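Local structure of microbial serine proteinases; subtilisin (Bacillus subtilis, 2GKO) at residues G174-Y178 against P179-V183; S5-W8 against G9-A12. The protein catalyses the hydrolysis of peptide bonds in proteins as a cold-adapted, calcium-loaded serine protease of the subtilase family. One frame throughout, in Å; residues are numbered along the deposited sequence.

Interaction 1 of 2, residues G174-Y178 against P179-V183; sequences GSIGY and PGALV. With NA (sodium ion), chain F.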
loop_
_atom_site.group_PDB
_atom_site.type_symbol
_atom_site.label_atom_id
_atom_site.label_comp_id
_atom_site.label_asym_id
_atom_site.label_seq_id
_atom_site.Cartn_x
_atom_site.Cartn_y
_atom_site.Cartn_z
ATOM N N GLY A 174 3.952 -4.187 -19.917
ATOM C CA GLY A 174 3.820 -2.760 -20.103
ATOM C C GLY A 174 2.495 -2.162 -19.647
ATOM O O GLY A 174 2.164 -1.029 -19.992
ATOM N N SER A 175 1.729 -2.920 -18.868
ATOM C CA SER A 175 0.415 -2.481 -18.402
ATOM C C SER A 175 0.429 -1.685 -17.091
ATOM O O SER A 175 -0.609 -1.169 -16.655
ATOM C CB SER A 175 -0.522 -3.691 -18.281
ATOM O OG SER A 175 0.040 -4.769 -17.542
ATOM N N ILE A 176 1.598 -1.572 -16.457
ATOM C CA ILE A 176 1.753 -0.776 -15.259
ATOM C C ILE A 176 1.250 0.647 -15.465
ATOM O O ILE A 176 1.468 1.255 -16.517
ATOM C CB ILE A 176 3.232 -0.815 -14.772
ATOM C CG1 ILE A 176 3.355 -0.189 -13.381
ATOM C CG2 ILE A 176 4.151 -0.099 -15.738
ATOM C CD1 ILE A 176 4.763 -0.210 -12.820
ATOM N N GLY A 177 0.561 1.181 -14.467
ATOM C CA GLY A 177 0.017 2.522 -14.535
ATOM C C GLY A 177 0.632 3.418 -13.484
ATOM O O GLY A 177 1.619 3.057 -12.839
ATOM N N TYR A 178 0.019 4.584 -13.334
ATOM C CA TYR A 178 0.517 5.676 -12.521
ATOM C C TYR A 178 -0.421 5.918 -11.334
ATOM O O TYR A 178 -1.627 5.831 -11.484
ATOM C CB TYR A 178 0.609 6.943 -13.398
ATOM C CG TYR A 178 1.618 6.799 -14.495
ATOM C CD1 TYR A 178 2.946 7.111 -14.275
ATOM C CD2 TYR A 178 1.236 6.322 -15.760
ATOM C CE1 TYR A 178 3.871 6.973 -15.275
ATOM C CE2 TYR A 178 2.153 6.169 -16.760
ATOM C CZ TYR A 178 3.472 6.489 -16.518
ATOM O OH TYR A 178 4.408 6.324 -17.519
ATOM N N PRO A 179 0.090 6.304 -10.164
ATOM C CA PRO A 179 1.491 6.660 -9.913
ATOM C C PRO A 179 2.496 5.531 -9.716
ATOM O O PRO A 179 3.660 5.830 -9.528
ATOM C CB PRO A 179 1.387 7.493 -8.624
ATOM C CG PRO A 179 0.189 6.886 -7.874
ATOM C CD PRO A 179 -0.769 6.524 -8.977
ATOM N N GLY A 180 2.067 4.269 -9.733
ATOM C CA GLY A 180 2.955 3.141 -9.520
ATOM C C GLY A 180 4.216 3.169 -10.371
ATOM O O GLY A 180 5.307 2.886 -9.862
ATOM N N ALA A 181 4.068 3.555 -11.642
ATOM C CA ALA A 181 5.161 3.507 -12.601
ATOM C C ALA A 181 6.175 4.629 -12.400
ATOM O O ALA A 181 7.214 4.636 -13.056
ATOM C CB ALA A 181 4.610 3.589 -14.007
ATOM N N LEU A 182 5.890 5.574 -11.516
ATOM C CA LEU A 182 6.828 6.658 -11.227
ATOM C C LEU A 182 8.086 6.167 -10.561
ATOM O O LEU A 182 8.061 5.241 -9.759
ATOM C CB LEU A 182 6.188 7.712 -10.348
ATOM C CG LEU A 182 5.000 8.406 -10.957
ATOM C CD1 LEU A 182 4.397 9.354 -9.956
ATOM C CD2 LEU A 182 5.402 9.123 -12.259
ATOM N N VAL A 183 9.205 6.797 -10.872
ATOM C CA VAL A 183 10.456 6.347 -10.305
ATOM C C VAL A 183 10.497 6.508 -8.770
ATOM O O VAL A 183 11.166 5.746 -8.090
ATOM C CB VAL A 183 11.680 7.018 -11.012
ATOM C CG1 VAL A 183 11.874 8.453 -10.531
ATOM C CG2 VAL A 183 12.920 6.188 -10.799
HETATM NA NA NA F . 7.529 2.999 -9.430
HETATM O O HOH W 1 8.178 0.846 -8.681
HETATM O O HOH W 2 8.548 2.297 -11.445
#

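Interaction 2 of 2, residues S5-W8 against G9-A12; sequences STPW and GIKA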
loop_
_atom_site.group_PDB
_atom_site.type_symbol
_atom_site.label_atom_id
_atom_site.label_comp_id
_atom_site.label_asym_id
_atom_site.label_seq_id
_atom_site.Cartn_x
_atom_site.Cartn_y
_atom_site.Cartn_z
ATOM N N SER A 5 -8.781 -13.362 12.177
ATOM C CA SER A 5 -7.844 -12.519 12.911
ATOM C C SER A 5 -6.692 -12.124 12.002
ATOM O O SER A 5 -6.334 -10.957 11.920
ATOM C CB SER A 5 -7.302 -13.256 14.142
ATOM O OG SER A 5 -8.372 -13.592 15.024
ATOM N N THR A 6 -6.110 -13.114 11.327
ATOM C CA THR A 6 -4.967 -12.929 10.445
ATOM C C THR A 6 -5.284 -13.591 9.119
ATOM O O THR A 6 -5.122 -14.794 8.928
ATOM C CB THR A 6 -3.700 -13.492 11.063
ATOM O OG1 THR A 6 -3.939 -14.851 11.471
ATOM C CG2 THR A 6 -3.385 -12.729 12.352
ATOM N N PRO A 7 -5.817 -12.797 8.203
ATOM C CA PRO A 7 -6.043 -13.242 6.831
ATOM C C PRO A 7 -4.827 -13.842 6.143
ATOM O O PRO A 7 -3.683 -13.618 6.545
ATOM C CB PRO A 7 -6.439 -11.936 6.148
ATOM C CG PRO A 7 -7.160 -11.200 7.214
ATOM C CD PRO A 7 -6.323 -11.427 8.419
ATOM N N TRP A 8 -5.067 -14.590 5.070
ATOM C CA TRP A 8 -3.977 -15.318 4.409
ATOM C C TRP A 8 -2.814 -14.426 4.035
ATOM O O TRP A 8 -1.644 -14.779 4.184
ATOM C CB TRP A 8 -4.473 -16.116 3.183
ATOM C CG TRP A 8 -4.595 -15.322 1.904
ATOM C CD1 TRP A 8 -5.735 -14.765 1.402
ATOM C CD2 TRP A 8 -3.556 -15.034 0.957
ATOM N NE1 TRP A 8 -5.462 -14.129 0.214
ATOM C CE2 TRP A 8 -4.129 -14.263 -0.076
ATOM C CE3 TRP A 8 -2.184 -15.325 0.888
ATOM C CZ2 TRP A 8 -3.387 -13.812 -1.169
ATOM C CZ3 TRP A 8 -1.442 -14.870 -0.188
ATOM C CH2 TRP A 8 -2.053 -14.115 -1.212
ATOM N N GLY A 9 -3.100 -13.208 3.581
ATOM C CA GLY A 9 -2.015 -12.334 3.180
ATOM C C GLY A 9 -1.188 -11.792 4.342
ATOM O O GLY A 9 -0.002 -11.527 4.181
ATOM N N ILE A 10 -1.830 -11.627 5.500
ATOM C CA ILE A 10 -1.134 -11.231 6.720
ATOM C C ILE A 10 -0.207 -12.374 7.138
ATOM O O ILE A 10 0.963 -12.155 7.384
ATOM C CB ILE A 10 -2.123 -10.848 7.840
ATOM C CG1 ILE A 10 -2.971 -9.621 7.428
ATOM C CG2 ILE A 10 -1.406 -10.563 9.130
ATOM C CD1 ILE A 10 -2.191 -8.420 6.934
ATOM N N LYS A 11 -0.743 -13.585 7.195
ATOM C CA LYS A 11 0.060 -14.762 7.510
ATOM C C LYS A 11 1.175 -14.915 6.497
ATOM O O LYS A 11 2.302 -15.224 6.846
ATOM C CB LYS A 11 -0.792 -16.024 7.565
ATOM C CG LYS A 11 -1.776 -16.067 8.711
ATOM C CD LYS A 11 -2.379 -17.484 8.838
ATOM C CE LYS A 11 -3.225 -17.669 10.081
ATOM N NZ LYS A 11 -4.617 -17.199 9.910
ATOM N N ALA A 12 0.880 -14.677 5.216
ATOM C CA ALA A 12 1.909 -14.793 4.183
ATOM C C ALA A 12 3.042 -13.801 4.335
ATOM O O ALA A 12 4.213 -14.162 4.291
ATOM C CB ALA A 12 1.297 -14.691 2.810
#

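Interaction 1 of 2, residues G174-Y178 against P179-V183
The phenol ring of Y178 lies over the methyl group of A181 and meets the isobutyl group of L182 at its edge. A181 CB stands 4.0 Å from the centroid of the Y178 ring, 23° off the ring normal: a CH-pi contact displaced toward the rim, with Y178 CE1 its nearest ring atom. L182 CD2 comes in near the ring plane, 3.8 Å from Y178 CD1, and the two side chains cross at about a right angle. With its CG anti to the carbonyl carbon (chi1 -65°), Y178 folds its ring forward over A181, which the following turn brings back beneath it. The reversal starts with the cis peptide between Y178 and P179, a geometry that proline tolerates better than other residues, and continues as a type I beta turn from P179 to L182, closed by L182 N on P179 O. A181 N also reaches back to G177 O, a bond of 2.8 Å. In subtilisins this region commonly holds a weak cation site, and here the turn directs G180 O and L182 O at a sodium ion, each 2.3 Å from it; two waters and A185 O are its other ligands. Backbone carbonyl ligands make no demand on side chains; alanine suits position 181 because its methyl fits between the Y178 ring and I176. I176 has CG1 anti to the backbone N (chi1 -170°) and the chain extended beyond it, bringing CD1 within 3.7 Å of A181 CA. A serine in place of I176 would probably open a gap beside A181 and leave its methyl group without this apolar neighbour. The side chains at the two ends of the turn, P179 and L182, rest on helix 146-157.

Interaction 2 of 2, residues S5-W8 against G9-A12
The first turn of helix 8-14, close to the N-terminus of the chain, is fastened by P7 at the N-cap and by K11, whose side chain runs back to grip T6. P7 suits the cap because its ring fixes the backbone and it has no N-H to satisfy, while its carbonyl starts the helical bonding: K11 N points at P7 O over 3.0 Å with an N-H...O angle of 171°, and I10 N adds a weak bond to the same oxygen. One residue further on, A12 N donates to W8 O at 2.7 Å. The lysine side chain lies across the threonine at about a right angle. Bent at its last torsion (chi4 84°), it brings K11 NZ to 2.6 Å from T6 O, in the carbonyl plane. K11 NZ also lies 2.9 Å from T6 OG1, so that two oxygens of one residue hold the ammonium group. The T6 hydroxyl has a further hydrogen bond, to L19 O, which would help to keep OG1 turned toward the lysine. Threonine suits this buried place: its OG1 meets the lysine while the branched carbon T6 CB lies 4.2 Å from I10 CG2. Alongside, the P7 ring and the I10 side chain point the same way, meeting through P7 CD and I10 CG1. W8 has CG between its backbone N and carbonyl carbon (chi1 83°), which lays the indole over the following residue. G9 CA makes a CH-pi contact with the six-membered ring of W8, 4.1 Å from its centroid; G9 N lies over a face of the indole too, and glycine adds no side chain there. The indole NE1 is bonded to A231 O and more weakly to A232 O, which probably helps hold the ring's tilt, while CE3 of W8 touches the A12 methyl carbon CB at 4.0 Å.

Overall arrangement
Interactions 1 and 2 lie on opposite sides of the chain's centre, their own centres 27 Å apart and their nearest atoms about 19 Å apart. Both are largely buried and both place an aromatic ring over a small neighbour, but the polar work differs. Residues 174-183 form part of the loop between two parallel strands, 161-165 and 186-192, of the main sheet, and the carbonyls of G180 and L182 converge on a sodium ion. Residues 5-12 instead join the N-terminal arm to the start of helix 8-14. Both contacts use backbone N-H bonds; a sodium ion is added in interaction 1, and a charged lysine side chain in interaction 2.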